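Local atomic coordinates of Acarbose/maltose binding protein GacH (PDB entry 3K01), a protein that binds acarbose and an acarbose homolog as the solute receptor of an ABC transporter, and probably binds maltose as well. Residues T29-D34 / D59-N64; W33-E38 / V87-V92; L300-G305 / A314-M319. One frame throughout, in Å; residues are numbered along the deposited sequence. Where two conformers were deposited one is given.

Contact 1: residues T29-D34 / D59-N64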
loop_
_atom_site.group_PDB
_atom_site.type_symbol
_atom_site.label_atom_id
_atom_site.label_comp_id
_atom_site.label_asym_id
_atom_site.label_seq_id
_atom_site.Cartn_x
_atom_site.Cartn_y
_atom_site.Cartn_z
ATOM N N THR A 29 -14.872 25.702 11.866
ATOM C CA THR A 29 -14.190 25.390 10.608
ATOM C C THR A 29 -13.530 24.030 10.725
ATOM O O THR A 29 -13.001 23.677 11.784
ATOM C CB THR A 29 -13.115 26.440 10.320
ATOM O OG1 THR A 29 -13.742 27.716 10.150
ATOM C CG2 THR A 29 -12.324 26.108 9.053
ATOM N N VAL A 30 -13.604 23.247 9.644
ATOM C CA VAL A 30 -12.760 22.051 9.507
ATOM C C VAL A 30 -11.952 22.203 8.223
ATOM O O VAL A 30 -12.515 22.118 7.130
ATOM C CB VAL A 30 -13.573 20.736 9.477
ATOM C CG1 VAL A 30 -12.633 19.536 9.199
ATOM C CG2 VAL A 30 -14.331 20.511 10.789
ATOM N N THR A 31 -10.652 22.440 8.381
ATOM C CA THR A 31 -9.741 22.482 7.240
ATOM C C THR A 31 -9.224 21.078 6.998
ATOM O O THR A 31 -8.675 20.448 7.919
ATOM C CB THR A 31 -8.598 23.465 7.481
ATOM O OG1 THR A 31 -9.158 24.788 7.619
ATOM C CG2 THR A 31 -7.612 23.450 6.315
ATOM N N PHE A 32 -9.453 20.584 5.782
ATOM C CA PHE A 32 -9.080 19.218 5.400
ATOM C C PHE A 32 -8.031 19.260 4.307
ATOM O O PHE A 32 -8.283 19.836 3.249
ATOM C CB PHE A 32 -10.334 18.465 4.912
ATOM C CG PHE A 32 -10.059 17.114 4.254
ATOM C CD1 PHE A 32 -9.135 16.205 4.788
ATOM C CD2 PHE A 32 -10.763 16.740 3.115
ATOM C CE1 PHE A 32 -8.900 14.972 4.182
ATOM C CE2 PHE A 32 -10.545 15.523 2.512
ATOM C CZ PHE A 32 -9.626 14.624 3.042
ATOM N N TRP A 33 -6.861 18.665 4.564
ATOM C CA TRP A 33 -5.841 18.508 3.519
ATOM C C TRP A 33 -5.915 17.124 2.918
ATOM O O TRP A 33 -5.653 16.112 3.593
ATOM C CB TRP A 33 -4.447 18.748 4.085
ATOM C CG TRP A 33 -4.118 20.189 4.359
ATOM C CD1 TRP A 33 -4.969 21.276 4.287
ATOM C CD2 TRP A 33 -2.849 20.703 4.779
ATOM N NE1 TRP A 33 -4.286 22.428 4.623
ATOM C CE2 TRP A 33 -2.996 22.100 4.951
ATOM C CE3 TRP A 33 -1.603 20.117 5.041
ATOM C CZ2 TRP A 33 -1.930 22.919 5.338
ATOM C CZ3 TRP A 33 -0.550 20.937 5.451
ATOM C CH2 TRP A 33 -0.730 22.316 5.605
ATOM N N ASP A 34 -6.319 17.095 1.644
ATOM C CA ASP A 34 -6.442 15.884 0.849
ATOM C C ASP A 34 -5.238 15.746 -0.067
ATOM O O ASP A 34 -4.712 16.741 -0.559
ATOM C CB ASP A 34 -7.726 15.986 0.029
ATOM C CG ASP A 34 -7.950 14.793 -0.879
ATOM O OD1 ASP A 34 -7.476 13.674 -0.574
ATOM O OD2 ASP A 34 -8.616 15.000 -1.919
ATOM N N ASP A 59 -18.013 24.992 8.445
ATOM C CA ASP A 59 -17.385 25.420 7.202
ATOM C C ASP A 59 -16.250 24.437 6.888
ATOM O O ASP A 59 -15.183 24.493 7.515
ATOM C CB ASP A 59 -16.816 26.834 7.381
ATOM C CG ASP A 59 -16.166 27.395 6.122
ATOM O OD1 ASP A 59 -16.302 26.816 5.011
ATOM O OD2 ASP A 59 -15.503 28.444 6.261
ATOM N N VAL A 60 -16.488 23.546 5.933
ATOM C CA VAL A 60 -15.425 22.668 5.441
ATOM C C VAL A 60 -14.546 23.403 4.431
ATOM O O VAL A 60 -15.035 23.861 3.383
ATOM C CB VAL A 60 -15.982 21.396 4.811
ATOM C CG1 VAL A 60 -14.850 20.538 4.196
ATOM C CG2 VAL A 60 -16.761 20.586 5.848
ATOM N N LYS A 61 -13.259 23.516 4.744
ATOM C CA LYS A 61 -12.277 24.114 3.844
ATOM C C LYS A 61 -11.385 23.017 3.280
ATOM O O LYS A 61 -10.418 22.568 3.924
ATOM C CB LYS A 61 -11.459 25.188 4.564
ATOM C CG LYS A 61 -12.315 26.320 5.139
ATOM C CD LYS A 61 -11.479 27.441 5.731
ATOM C CE LYS A 61 -12.364 28.680 5.926
ATOM N NZ LYS A 61 -11.811 29.673 6.884
ATOM N N TYR A 62 -11.735 22.591 2.074
ATOM C CA TYR A 62 -10.996 21.572 1.343
ATOM C C TYR A 62 -9.736 22.165 0.718
ATOM O O TYR A 62 -9.814 23.201 0.035
ATOM C CB TYR A 62 -11.873 21.020 0.229
ATOM C CG TYR A 62 -11.132 20.043 -0.632
ATOM C CD1 TYR A 62 -11.084 18.692 -0.287
ATOM C CD2 TYR A 62 -10.404 20.469 -1.756
ATOM C CE1 TYR A 62 -10.369 17.783 -1.056
ATOM C CE2 TYR A 62 -9.694 19.565 -2.535
ATOM C CZ TYR A 62 -9.665 18.238 -2.170
ATOM O OH TYR A 62 -8.940 17.347 -2.931
ATOM N N VAL A 63 -8.590 21.508 0.908
ATOM C CA VAL A 63 -7.355 21.883 0.243
ATOM C C VAL A 63 -6.717 20.633 -0.342
ATOM O O VAL A 63 -6.555 19.631 0.368
ATOM C CB VAL A 63 -6.376 22.517 1.238
ATOM C CG1 VAL A 63 -5.096 22.948 0.530
ATOM C CG2 VAL A 63 -7.025 23.716 1.958
ATOM N N ASN A 64 -6.350 20.661 -1.623
ATOM C CA ASN A 64 -5.625 19.539 -2.206
ATOM C C ASN A 64 -4.136 19.826 -2.122
ATOM O O ASN A 64 -3.679 20.906 -2.496
ATOM C CB ASN A 64 -6.041 19.306 -3.649
ATOM C CG ASN A 64 -5.376 18.093 -4.234
ATOM O OD1 ASN A 64 -4.295 18.193 -4.820
ATOM N ND2 ASN A 64 -5.976 16.933 -4.030
HETATM O O HOH W 1 -11.628 29.779 9.965
#
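D34 and Y62 meet at the C-terminal end of two parallel strands, 29-34 and 59-64. The phenol oxygen OH of Y62 donates to D34 OD2 at 2.6 Å, on the anti side of the carboxylate, whose plane stands 64° from the ring. D34 CG is anti to its backbone N (chi1 178°), which brings OD2 to the ring edge, in the ring plane, and lays CB against Y62 CE1 at 3.4 Å. N64 ND2 donates in its amide plane to Y62 OH and also to the carbonyl O of S36, so the phenol oxygen is gripped twice. On the same face F32 CD2 reaches Y62 CD1 at 3.9 Å, the rings crossing at a slant, while F315 of helix 309-320 packs on F32. The other face carries T29, T31, W33, D59, K61 and V63. There W33 and V63 run side by side, with W33 CD1 3.6 Å from V63 CB. The extended K61 chain passes T29 CG2, and one water joins K61 NZ to T29 OG1. Five backbone hydrogen bonds hold the strands in register; with helices 41-49 and 51-54 between them in sequence, they form the beta-alpha-beta crossover expected of a periplasmic-binding-protein-like lobe.

Contact 2: residues W33-E38 / V87-V92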
loop_
_atom_site.group_PDB
_atom_site.type_symbol
_atom_site.label_atom_id
_atom_site.label_comp_id
_atom_site.label_asym_id
_atom_site.label_seq_id
_atom_site.Cartn_x
_atom_site.Cartn_y
_atom_site.Cartn_z
ATOM N N TRP A 33 -6.861 18.665 4.564
ATOM C CA TRP A 33 -5.841 18.508 3.519
ATOM C C TRP A 33 -5.915 17.124 2.918
ATOM O O TRP A 33 -5.653 16.112 3.593
ATOM C CB TRP A 33 -4.447 18.748 4.085
ATOM C CG TRP A 33 -4.118 20.189 4.359
ATOM C CD1 TRP A 33 -4.969 21.276 4.287
ATOM C CD2 TRP A 33 -2.849 20.703 4.779
ATOM N NE1 TRP A 33 -4.286 22.428 4.623
ATOM C CE2 TRP A 33 -2.996 22.100 4.951
ATOM C CE3 TRP A 33 -1.603 20.117 5.041
ATOM C CZ2 TRP A 33 -1.930 22.919 5.338
ATOM C CZ3 TRP A 33 -0.550 20.937 5.451
ATOM C CH2 TRP A 33 -0.730 22.316 5.605
ATOM N N ASP A 34 -6.319 17.095 1.644
ATOM C CA ASP A 34 -6.442 15.884 0.849
ATOM C C ASP A 34 -5.238 15.746 -0.067
ATOM O O ASP A 34 -4.712 16.741 -0.559
ATOM C CB ASP A 34 -7.726 15.986 0.029
ATOM C CG ASP A 34 -7.950 14.793 -0.879
ATOM O OD1 ASP A 34 -7.476 13.674 -0.574
ATOM O OD2 ASP A 34 -8.616 15.000 -1.919
ATOM N N THR A 35 -4.783 14.516 -0.271
ATOM C CA THR A 35 -3.619 14.248 -1.147
ATOM C C THR A 35 -4.036 13.502 -2.427
ATOM O O THR A 35 -3.165 13.041 -3.181
ATOM C CB THR A 35 -2.629 13.332 -0.459
ATOM O OG1 THR A 35 -3.331 12.135 -0.116
ATOM C CG2 THR A 35 -2.052 13.975 0.797
ATOM N N SER A 36 -5.330 13.347 -2.678
ATOM C CA SER A 36 -5.773 12.611 -3.855
ATOM C C SER A 36 -5.290 13.296 -5.143
ATOM O O SER A 36 -4.956 14.492 -5.168
ATOM C CB SER A 36 -7.290 12.395 -3.826
ATOM O OG SER A 36 -7.968 13.598 -4.131
ATOM N N ASN A 37 -5.227 12.507 -6.210
ATOM C CA ASN A 37 -4.630 12.998 -7.459
ATOM C C ASN A 37 -5.551 13.895 -8.295
ATOM O O ASN A 37 -6.709 14.156 -7.941
ATOM C CB ASN A 37 -4.037 11.833 -8.279
ATOM C CG ASN A 37 -5.088 10.943 -8.888
ATOM O OD1 ASN A 37 -6.205 11.364 -9.162
ATOM N ND2 ASN A 37 -4.713 9.693 -9.141
ATOM N N GLU A 38 -5.021 14.354 -9.429
ATOM C CA GLU A 38 -5.747 15.271 -10.304
ATOM C C GLU A 38 -7.129 14.760 -10.706
ATOM O O GLU A 38 -8.085 15.538 -10.763
ATOM C CB GLU A 38 -4.896 15.579 -11.551
ATOM C CG GLU A 38 -5.589 16.381 -12.646
ATOM C CD GLU A 38 -5.857 17.825 -12.257
ATOM O OE1 GLU A 38 -5.116 18.389 -11.408
ATOM O OE2 GLU A 38 -6.807 18.410 -12.825
ATOM N N VAL A 87 -7.849 18.275 9.768
ATOM C CA VAL A 87 -7.875 16.889 9.365
ATOM C C VAL A 87 -6.876 16.695 8.228
ATOM O O VAL A 87 -6.859 17.457 7.265
ATOM C CB VAL A 87 -9.282 16.475 8.925
ATOM C CG1 VAL A 87 -9.283 15.045 8.353
ATOM C CG2 VAL A 87 -10.262 16.574 10.119
ATOM N N MET A 88 -6.064 15.654 8.364
ATOM C CA MET A 88 -4.981 15.382 7.396
ATOM C C MET A 88 -5.194 13.990 6.827
ATOM O O MET A 88 -5.287 13.008 7.582
ATOM C CB MET A 88 -3.643 15.444 8.167
ATOM C CG MET A 88 -2.376 15.136 7.371
ATOM S SD MET A 88 -2.170 16.357 6.062
ATOM C CE MET A 88 -0.916 15.552 5.045
ATOM N N ARG A 89 -5.216 13.889 5.494
ATOM C CA ARG A 89 -5.181 12.555 4.863
ATOM C C ARG A 89 -3.776 11.970 5.070
ATOM O O ARG A 89 -2.779 12.610 4.715
ATOM C CB ARG A 89 -5.542 12.622 3.389
ATOM C CG ARG A 89 -5.990 11.292 2.870
ATOM C CD ARG A 89 -5.961 11.236 1.382
ATOM N NE ARG A 89 -6.696 10.115 0.809
ATOM C CZ ARG A 89 -6.488 9.660 -0.429
ATOM N NH1 ARG A 89 -5.556 10.222 -1.190
ATOM N NH2 ARG A 89 -7.225 8.672 -0.898
ATOM N N THR A 90 -3.716 10.767 5.645
ATOM C CA THR A 90 -2.453 10.212 6.159
ATOM C C THR A 90 -2.168 8.862 5.540
ATOM O O THR A 90 -2.967 7.941 5.655
ATOM C CB THR A 90 -2.456 10.018 7.710
ATOM O OG1 THR A 90 -3.639 9.308 8.121
ATOM C CG2 THR A 90 -2.381 11.356 8.443
ATOM N N GLU A 91 -1.030 8.724 4.855
ATOM C CA GLU A 91 -0.706 7.430 4.283
ATOM C C GLU A 91 -0.535 6.456 5.446
ATOM O O GLU A 91 -0.267 6.880 6.570
ATOM C CB GLU A 91 0.562 7.556 3.455
ATOM C CG GLU A 91 0.741 6.482 2.410
ATOM C CD GLU A 91 1.712 5.392 2.833
ATOM O OE1 GLU A 91 2.440 5.546 3.851
ATOM O OE2 GLU A 91 1.772 4.369 2.122
ATOM N N VAL A 92 -0.704 5.154 5.212
ATOM C CA VAL A 92 -0.661 4.220 6.333
ATOM C C VAL A 92 0.601 4.367 7.207
ATOM O O VAL A 92 0.511 4.298 8.436
ATOM C CB VAL A 92 -0.865 2.756 5.921
ATOM C CG1 VAL A 92 -2.304 2.503 5.436
ATOM C CG2 VAL A 92 0.168 2.266 4.881
#
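R89 reaches across to T35 just beyond the end of strand 28-34, in the tightly packed part of the contact. Its side chain is extended from CG to NE, so NH1 arrives beside the threonine and donates to T35 OG1 at 3.1 Å, with the hydroxyl oxygen at the guanidinium edge. T35 OG1 sits between its backbone N and carbonyl carbon (chi1 57°), which turns it onto the arginine chain, 3.2 Å from R89 CD. D34 OD1 lies 3.9 Å from R89 NE, well out of the guanidinium plane, so this long salt bridge adds charge attraction without a directed N-H. NE itself donates to Q138 OE1, and W298 makes a cation-pi contact with the same group. The same OD1 accepts the backbone N of S36 from above the carboxylate plane, closing an Asx turn, and OD2 accepts from S36 OG at 2.7 Å as well as from Y62 OH. Upstream, 33-34 and 87-91 are neighbouring parallel strands of the lobe's sheet, joined by W33 N to V87 O and R89 N to W33 O, both 3.0 Å. In this packed region M88, bent at chi2, brings SD within 3.8 Å of W33 CB and beside the indole in an oblique Met-aromatic contact, its sulfur 5.2 Å from the six-membered ring centroid. The loose side begins past S36, where the segments diverge. N37 and E38 are exposed to solvent and do not touch 87-92; E38 turns instead to K41 in a salt bridge, and N37 OD1 accepts from the backbone N of E40.

Contact 3: residues L300-G305 / A314-M319; sequences LSVYAG and AFVKYM
V316 is the main bump of helix 309-320 on strand 293-302, its CG1 pushed between L300 and V302. L300 points at the helix and V302 is turned partly across it, and the valine methyl fits the dip between them, 4.0 Å from L300 CB and 4.0 Å from V302 CG2. With CG1 anti to its own carbonyl carbon (chi1 -55°), V316 projects this branch into the notch; S301, between the two in sequence, turns its side chain away from the helix to hydrogen-bond Y134 O and T90 OG1. A second bump runs the other way. L300 extends past V316 and sets CD1 on M319 CB at 3.7 Å, the two side chains crossing at about a right angle. M319 bends at chi2 and chi3, leading its sulfur and CE away from the leucine toward F32, while its CG rides over one face of the F315 ring, 3.5 Å above the plane. The helix segment runs antiparallel to the strand segment, at 175°, with the axes 8.7 Å apart at their closest. V136 of strand 132-148 touches both L300 and V316, and V87 of strand 87-91 also reaches V316. No hydrogen bond or salt bridge crosses between the segments, and all the touching residues are buried, so these two segments meet through apolar contact and shape.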
loop_
_atom_site.group_PDB
_atom_site.type_symbol
_atom_site.label_atom_id
_atom_site.label_comp_id
_atom_site.label_asym_id
_atom_site.label_seq_id
_atom_site.Cartn_x
_atom_site.Cartn_y
_atom_site.Cartn_z
ATOM N N LEU A 300 -7.402 8.811 7.704
ATOM C CA LEU A 300 -7.680 10.208 8.066
ATOM C C LEU A 300 -7.353 10.422 9.523
ATOM O O LEU A 300 -7.755 9.627 10.376
ATOM C CB LEU A 300 -9.149 10.538 7.850
ATOM C CG LEU A 300 -9.606 10.287 6.417
ATOM C CD1 LEU A 300 -10.987 9.636 6.392
ATOM C CD2 LEU A 300 -9.505 11.558 5.614
ATOM N N SER A 301 -6.603 11.485 9.789
ATOM C CA SER A 301 -6.173 11.810 11.143
ATOM C C SER A 301 -6.541 13.236 11.492
ATOM O O SER A 301 -6.767 14.072 10.613
ATOM C CB SER A 301 -4.664 11.633 11.247
ATOM O OG SER A 301 -4.325 10.283 11.005
ATOM N N VAL A 302 -6.590 13.510 12.783
ATOM C CA VAL A 302 -6.932 14.821 13.311
ATOM C C VAL A 302 -5.653 15.425 13.884
ATOM O O VAL A 302 -4.927 14.756 14.619
ATOM C CB VAL A 302 -8.007 14.695 14.397
ATOM C CG1 VAL A 302 -8.286 16.061 15.017
ATOM C CG2 VAL A 302 -9.311 14.071 13.839
ATOM N N TYR A 303 -5.373 16.671 13.519
ATOM C CA TYR A 303 -4.220 17.374 14.052
ATOM C C TYR A 303 -4.351 17.597 15.552
ATOM O O TYR A 303 -5.390 18.056 16.043
ATOM C CB TYR A 303 -4.080 18.679 13.295
ATOM C CG TYR A 303 -3.132 19.689 13.901
ATOM C CD1 TYR A 303 -1.819 19.345 14.258
ATOM C CD2 TYR A 303 -3.551 20.996 14.110
ATOM C CE1 TYR A 303 -0.954 20.293 14.809
ATOM C CE2 TYR A 303 -2.677 21.959 14.656
ATOM C CZ TYR A 303 -1.396 21.587 14.996
ATOM O OH TYR A 303 -0.533 22.520 15.566
ATOM N N ALA A 304 -3.287 17.295 16.287
ATOM C CA ALA A 304 -3.308 17.381 17.758
ATOM C C ALA A 304 -3.691 18.761 18.248
ATOM O O ALA A 304 -4.342 18.881 19.282
ATOM C CB ALA A 304 -1.951 16.972 18.339
ATOM N N GLY A 305 -3.271 19.799 17.530
ATOM C CA GLY A 305 -3.516 21.193 17.957
ATOM C C GLY A 305 -4.771 21.802 17.354
ATOM O O GLY A 305 -4.973 23.020 17.439
ATOM N N ALA A 314 -16.177 14.297 14.031
ATOM C CA ALA A 314 -17.337 13.982 13.233
ATOM C C ALA A 314 -16.995 13.943 11.733
ATOM O O ALA A 314 -17.525 13.100 10.985
ATOM C CB ALA A 314 -18.448 14.997 13.506
ATOM N N PHE A 315 -16.099 14.820 11.303
ATOM C CA PHE A 315 -15.714 14.828 9.895
ATOM C C PHE A 315 -14.983 13.534 9.490
ATOM O O PHE A 315 -15.283 12.953 8.439
ATOM C CB PHE A 315 -14.835 16.042 9.605
ATOM C CG PHE A 315 -14.419 16.152 8.156
ATOM C CD1 PHE A 315 -15.287 16.682 7.219
ATOM C CD2 PHE A 315 -13.172 15.704 7.750
ATOM C CE1 PHE A 315 -14.914 16.784 5.881
ATOM C CE2 PHE A 315 -12.780 15.805 6.411
ATOM C CZ PHE A 315 -13.657 16.344 5.475
ATOM N N VAL A 316 -14.039 13.075 10.306
ATOM C CA VAL A 316 -13.338 11.836 9.946
ATOM C C VAL A 316 -14.265 10.641 10.032
ATOM O O VAL A 316 -14.150 9.729 9.220
ATOM C CB VAL A 316 -12.008 11.616 10.703
ATOM C CG1 VAL A 316 -11.084 12.809 10.514
ATOM C CG2 VAL A 316 -12.212 11.288 12.181
ATOM N N LYS A 317 -15.209 10.647 10.969
ATOM C CA LYS A 317 -16.211 9.600 10.994
ATOM C C LYS A 317 -17.025 9.594 9.696
ATOM O O LYS A 317 -17.243 8.526 9.099
ATOM C CB LYS A 317 -17.131 9.739 12.220
ATOM C CG LYS A 317 -18.330 8.828 12.217
ATOM C CD LYS A 317 -19.195 9.149 13.428
ATOM C CE LYS A 317 -20.414 8.277 13.430
ATOM N NZ LYS A 317 -21.311 8.589 14.585
ATOM N N TYR A 318 -17.479 10.769 9.269
ATOM C CA TYR A 318 -18.188 10.893 8.004
ATOM C C TYR A 318 -17.347 10.420 6.813
ATOM O O TYR A 318 -17.824 9.614 6.005
ATOM C CB TYR A 318 -18.621 12.350 7.829
ATOM C CG TYR A 318 -19.024 12.716 6.420
ATOM C CD1 TYR A 318 -20.265 12.342 5.904
ATOM C CD2 TYR A 318 -18.145 13.416 5.602
ATOM C CE1 TYR A 318 -20.624 12.681 4.602
ATOM C CE2 TYR A 318 -18.496 13.754 4.299
ATOM C CZ TYR A 318 -19.726 13.378 3.824
ATOM O OH TYR A 318 -20.070 13.703 2.507
ATOM N N MET A 319 -16.104 10.870 6.713
ATOM C CA MET A 319 -15.323 10.492 5.544
ATOM C C MET A 319 -14.954 9.012 5.546
ATOM O O MET A 319 -14.715 8.432 4.472
ATOM C CB MET A 319 -14.091 11.354 5.459
ATOM C CG MET A 319 -14.350 12.823 5.155
ATOM S SD MET A 319 -15.056 13.101 3.504
ATOM C CE MET A 319 -13.623 12.929 2.403
#

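Contacts 1 and 2 share W33 and D34 and lie on opposite edges of strand 28-34, with strand 58-64 along one and 87-91 along the other; their centres are 11 Å apart. Strand 293-302 continues the sheet beyond 87-91, with M88 N 2.8 Å from S301 O, a probable hydrogen bond between contacts 2 and 3. Helix 309-320 covers the face that bears V30 and F32: F32 CG lies 3.7 Å from F315 CE2, and V87 CG1 is 3.6 Å from V316 CG1. The centre of contact 2 lies about 14 Å from the centre of the chain, those of contacts 1 and 3 about 24 and 21 Å.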